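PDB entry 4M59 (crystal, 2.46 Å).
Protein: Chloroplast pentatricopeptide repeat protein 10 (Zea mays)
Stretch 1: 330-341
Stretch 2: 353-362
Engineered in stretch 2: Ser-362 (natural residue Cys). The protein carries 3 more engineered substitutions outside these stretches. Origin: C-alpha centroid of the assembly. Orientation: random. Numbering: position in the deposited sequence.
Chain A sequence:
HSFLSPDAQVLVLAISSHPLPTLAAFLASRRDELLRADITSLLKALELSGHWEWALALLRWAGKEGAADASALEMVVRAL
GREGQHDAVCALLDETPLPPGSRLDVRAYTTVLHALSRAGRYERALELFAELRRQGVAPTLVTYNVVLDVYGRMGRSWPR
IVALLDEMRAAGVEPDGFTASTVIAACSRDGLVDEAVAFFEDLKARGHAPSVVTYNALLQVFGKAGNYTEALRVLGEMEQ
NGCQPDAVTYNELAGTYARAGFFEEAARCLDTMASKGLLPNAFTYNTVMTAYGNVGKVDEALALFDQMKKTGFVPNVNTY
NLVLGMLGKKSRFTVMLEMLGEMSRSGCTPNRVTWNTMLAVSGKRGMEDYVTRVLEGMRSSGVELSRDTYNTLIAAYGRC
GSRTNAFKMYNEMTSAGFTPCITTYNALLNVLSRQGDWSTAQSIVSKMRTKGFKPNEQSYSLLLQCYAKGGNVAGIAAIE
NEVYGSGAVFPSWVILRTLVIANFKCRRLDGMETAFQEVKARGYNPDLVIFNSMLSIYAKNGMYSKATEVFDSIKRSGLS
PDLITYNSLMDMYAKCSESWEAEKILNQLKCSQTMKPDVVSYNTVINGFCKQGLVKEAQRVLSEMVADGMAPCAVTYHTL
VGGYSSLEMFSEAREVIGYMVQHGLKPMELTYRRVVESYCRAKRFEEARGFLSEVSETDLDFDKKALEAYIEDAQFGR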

# COMPACT_ATOMS: atom_id res chain seq x y z
N LYS A 330 -13.75 0.84 0.98
CA LYS A 330 -14.42 1.58 -0.08
C LYS A 330 -15.24 2.68 0.55
O LYS A 330 -15.81 3.53 -0.14
N SER A 331 -15.29 2.66 1.87
CA SER A 331 -16.01 3.65 2.64
C SER A 331 -17.44 3.78 2.17
O SER A 331 -17.95 4.87 2.02
N ARG A 332 -18.08 2.65 1.93
CA ARG A 332 -19.44 2.68 1.45
C ARG A 332 -20.38 2.82 2.61
O ARG A 332 -21.06 1.88 3.00
N PHE A 333 -20.42 4.02 3.18
CA PHE A 333 -21.16 4.31 4.40
C PHE A 333 -22.60 3.80 4.44
O PHE A 333 -22.96 2.99 5.30
N THR A 334 -23.43 4.27 3.51
CA THR A 334 -24.85 3.98 3.57
C THR A 334 -25.16 2.50 3.60
O THR A 334 -26.01 2.06 4.35
N VAL A 335 -24.46 1.74 2.77
CA VAL A 335 -24.65 0.30 2.71
C VAL A 335 -24.10 -0.38 3.96
O VAL A 335 -24.65 -1.35 4.44
N MET A 336 -23.01 0.15 4.49
CA MET A 336 -22.48 -0.34 5.74
C MET A 336 -23.52 -0.20 6.82
O MET A 336 -23.71 -1.10 7.63
N LEU A 337 -24.22 0.91 6.83
CA LEU A 337 -25.24 1.16 7.83
C LEU A 337 -26.46 0.29 7.65
O LEU A 337 -27.00 -0.21 8.62
N GLU A 338 -26.89 0.13 6.41
CA GLU A 338 -27.97 -0.78 6.08
C GLU A 338 -27.62 -2.13 6.65
O GLU A 338 -28.43 -2.78 7.28
N MET A 339 -26.38 -2.52 6.44
CA MET A 339 -25.94 -3.85 6.80
C MET A 339 -25.89 -4.04 8.29
O MET A 339 -26.15 -5.11 8.79
N LEU A 340 -25.56 -2.97 9.01
CA LEU A 340 -25.52 -3.00 10.47
C LEU A 340 -26.93 -3.19 11.03
O LEU A 340 -27.11 -3.83 12.07
N GLY A 341 -27.91 -2.63 10.34
CA GLY A 341 -29.29 -2.76 10.75
C GLY A 341 -29.84 -4.14 10.46
O GLY A 341 -30.50 -4.73 11.30
N VAL A 353 -15.72 -5.95 17.43
CA VAL A 353 -15.02 -6.07 16.17
C VAL A 353 -15.85 -5.43 15.10
O VAL A 353 -15.33 -4.81 14.19
N THR A 354 -17.15 -5.61 15.23
CA THR A 354 -18.09 -5.02 14.31
C THR A 354 -17.98 -3.52 14.35
O THR A 354 -17.83 -2.89 13.34
N TRP A 355 -18.02 -2.95 15.55
CA TRP A 355 -17.94 -1.52 15.69
C TRP A 355 -16.62 -0.95 15.21
O TRP A 355 -16.58 0.07 14.55
N ASN A 356 -15.53 -1.60 15.62
CA ASN A 356 -14.20 -1.14 15.27
C ASN A 356 -13.99 -1.19 13.77
O ASN A 356 -13.30 -0.34 13.20
N THR A 357 -14.59 -2.19 13.14
CA THR A 357 -14.53 -2.32 11.71
C THR A 357 -15.26 -1.13 11.13
O THR A 357 -14.80 -0.51 10.19
N MET A 358 -16.40 -0.80 11.73
CA MET A 358 -17.22 0.30 11.23
C MET A 358 -16.54 1.66 11.36
O MET A 358 -16.86 2.59 10.62
N LEU A 359 -15.61 1.80 12.30
CA LEU A 359 -14.96 3.07 12.52
C LEU A 359 -13.57 3.12 11.92
O LEU A 359 -12.88 4.13 12.00
N ALA A 360 -13.16 2.02 11.32
CA ALA A 360 -11.85 1.94 10.71
C ALA A 360 -11.98 2.36 9.26
O ALA A 360 -11.14 2.01 8.44
N VAL A 361 -13.06 3.07 8.96
CA VAL A 361 -13.40 3.41 7.58
C VAL A 361 -12.41 4.39 6.96
O VAL A 361 -11.70 5.11 7.66
N SER A 362 -12.38 4.41 5.64
CA SER A 362 -11.47 5.27 4.89
C SER A 362 -12.01 6.70 4.84
O SER A 362 -13.15 6.93 4.43

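The two stretches run in nearly opposite directions: the axes of helix 333-341 and the helix that includes 353-359 make an angle of 168° between their N-to-C directions and approach to 11.7 Å. The axis spacing leaves room for side chains between the helices, and the CA-CA distances widen from the loop residues into the helices. CA of Ser-331 lies 5.3 Å from CA of Ser-362, CA of Met-336 lies 7.6 Å from CA of Met-358, and CA of Leu-340 lies 8.6 Å from CA of Thr-354. Ser-331 and Ser-362 meet where the CA atoms are closest, and Leu-340 reaches across the widest of the three spacings. Together the stretches bury 452 Å², with no hydrogen bond across them, so the fit rests on shape.

At the narrow end, Ser-331 leaves the preceding helix with positive phi (53°) in a Schellman motif. Its CB points toward stretch 2, and its p rotamer turns OG back to its own neighbour, where Ser-331 OG donates a very short hydrogen bond of 2.5 Å to Lys-330 O. The carbon side of the residue is left to pack: Ser-331 CA sits 3.5 Å from Val-361 CG2, and Ser-331 CB sits 3.5 Å from Ser-362 O. Ser-362, an engineered residue, also points inward; its chi1 of -10° lies between wells, and Ser-362 OG comes within 3.9 Å of Ser-331 CB while hydrogen-bonded to a residue flanking one of the stretches.

Val-361, chi1 p, supplies the main bump here. Its CG2 enters a hollow lined by Ser-331, Phe-333 and Met-336, as three distances attest: besides the contact with Ser-331 CA, Val-361 CG2 is 3.2 Å from Phe-333 CE1 and 4.3 Å from Met-336 SD. The CA-to-CB bond of Phe-333 points sideways to stretch 2, but with chi1 m the ring end comes nearer. The methyl meets this ring at its edge, near the ring plane, and Ser-362 O lies near the same plane, 4.1 Å from Phe-333 CZ.

Midway, two methionines point toward each other's stretch. Met-336 adopts m, t, p, whereas Met-358 has chi1 m, chi2 off-well at -117° and chi3 p at 42°. The bent chain of Met-358 sets its terminal methyl against the base of the opposing side chain, with Met-358 CE 3.5 Å from Met-336 CB. Met-358 loses 86 Å² to stretch 1, the largest area covered on any residue here.

Leu-340, in the t, p rotamer, fills the wider end. Leu-340 CD2 lies 3.4 Å from Trp-355 CZ3 and 4.0 Å from Met-358 SD, while Leu-340 CD1 reaches to 4.3 Å from Thr-354 CG2. The leucine fork thus spans three residues of the facing helix. Trp-355 starts away from stretch 1, yet chi1 m and chi2 of 120° swing its indole back to meet CD2 obliquely. Thr-354, also m, turns CG2 toward Leu-340 CD1, and its OG1 is hydrogen-bonded to a residue flanking one of the stretches.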

# COMPACT_ATOMS: atom_id res chain seq x y z
CB LYS A 330 -15.31 0.65 -0.91
CG LYS A 330 -14.67 0.15 -2.19
CD LYS A 330 -13.19 -0.16 -1.99
CE LYS A 330 -12.42 -0.03 -3.29
NZ LYS A 330 -12.51 -1.26 -4.12
CB SER A 331 -15.33 5.00 2.52
OG SER A 331 -15.56 5.54 1.25
CB ARG A 332 -19.75 1.43 0.61
CG ARG A 332 -19.23 1.54 -0.83
CD ARG A 332 -18.80 0.21 -1.41
NE ARG A 332 -19.87 -0.53 -2.06
CZ ARG A 332 -19.97 -0.71 -3.37
NH1 ARG A 332 -20.99 -1.40 -3.87
NH2 ARG A 332 -19.06 -0.21 -4.18
CB PHE A 333 -21.13 5.81 4.70
CG PHE A 333 -19.76 6.40 4.69
CD1 PHE A 333 -18.66 5.66 5.10
CD2 PHE A 333 -19.55 7.71 4.27
CE1 PHE A 333 -17.40 6.20 5.09
CE2 PHE A 333 -18.29 8.26 4.26
CZ PHE A 333 -17.20 7.50 4.67
CB THR A 334 -25.56 4.63 2.41
OG1 THR A 334 -25.33 6.04 2.45
CG2 THR A 334 -27.03 4.39 2.51
CB VAL A 335 -23.99 -0.28 1.45
CG1 VAL A 335 -23.55 -1.69 1.67
CG2 VAL A 335 -24.95 -0.21 0.29
CB MET A 336 -21.21 0.42 6.10
CG MET A 336 -20.04 0.12 5.20
SD MET A 336 -18.59 1.10 5.50
CE MET A 336 -17.93 0.26 6.91
CB LEU A 337 -25.64 2.62 7.82
CG LEU A 337 -24.60 3.58 8.35
CD1 LEU A 337 -25.11 4.97 8.24
CD2 LEU A 337 -24.35 3.25 9.78
CB GLU A 338 -28.11 -0.94 4.57
CG GLU A 338 -28.58 0.29 3.82
CD GLU A 338 -28.59 0.10 2.31
OE1 GLU A 338 -28.14 -0.95 1.82
OE2 GLU A 338 -29.05 1.01 1.59
CB MET A 339 -24.59 -4.12 6.17
CG MET A 339 -24.17 -5.56 6.27
SD MET A 339 -23.24 -6.05 4.83
CE MET A 339 -24.50 -5.91 3.59
CB LEU A 340 -24.90 -1.72 11.02
CG LEU A 340 -24.89 -1.58 12.54
CD1 LEU A 340 -24.20 -2.76 13.19
CD2 LEU A 340 -24.22 -0.27 12.95
CB VAL A 353 -14.83 -7.52 15.81
CG1 VAL A 353 -13.96 -7.64 14.59
CG2 VAL A 353 -14.22 -8.27 16.96
CB THR A 354 -19.49 -5.43 14.67
OG1 THR A 354 -19.62 -6.84 14.50
CG2 THR A 354 -20.47 -4.76 13.77
CB TRP A 355 -18.16 -1.12 17.14
CG TRP A 355 -19.45 -1.55 17.64
CD1 TRP A 355 -19.67 -2.38 18.67
CD2 TRP A 355 -20.72 -1.19 17.13
NE1 TRP A 355 -21.01 -2.56 18.85
CE2 TRP A 355 -21.67 -1.83 17.92
CE3 TRP A 355 -21.15 -0.38 16.09
CZ2 TRP A 355 -23.02 -1.69 17.69
CZ3 TRP A 355 -22.48 -0.25 15.88
CH2 TRP A 355 -23.40 -0.89 16.67
CB ASN A 356 -13.14 -2.00 15.98
CG ASN A 356 -11.92 -1.20 16.39
OD1 ASN A 356 -11.21 -0.65 15.55
ND2 ASN A 356 -11.68 -1.13 17.70
CB THR A 357 -15.17 -3.62 11.27
OG1 THR A 357 -14.50 -4.71 11.90
CG2 THR A 357 -15.07 -3.80 9.81
CB MET A 358 -18.58 0.31 11.92
CG MET A 358 -19.37 -0.98 11.74
SD MET A 358 -20.91 -0.75 10.84
CE MET A 358 -20.39 0.36 9.54
CB LEU A 359 -14.87 3.37 14.00
CG LEU A 359 -16.17 3.29 14.77
CD1 LEU A 359 -15.86 3.47 16.21
CD2 LEU A 359 -17.08 4.37 14.30
CB ALA A 360 -11.33 0.56 10.79
CB VAL A 361 -14.82 3.98 7.48
CG1 VAL A 361 -14.87 5.41 7.99
CG2 VAL A 361 -15.33 3.89 6.05
CB SER A 362 -11.26 4.73 3.48
OG SER A 362 -11.82 3.44 3.35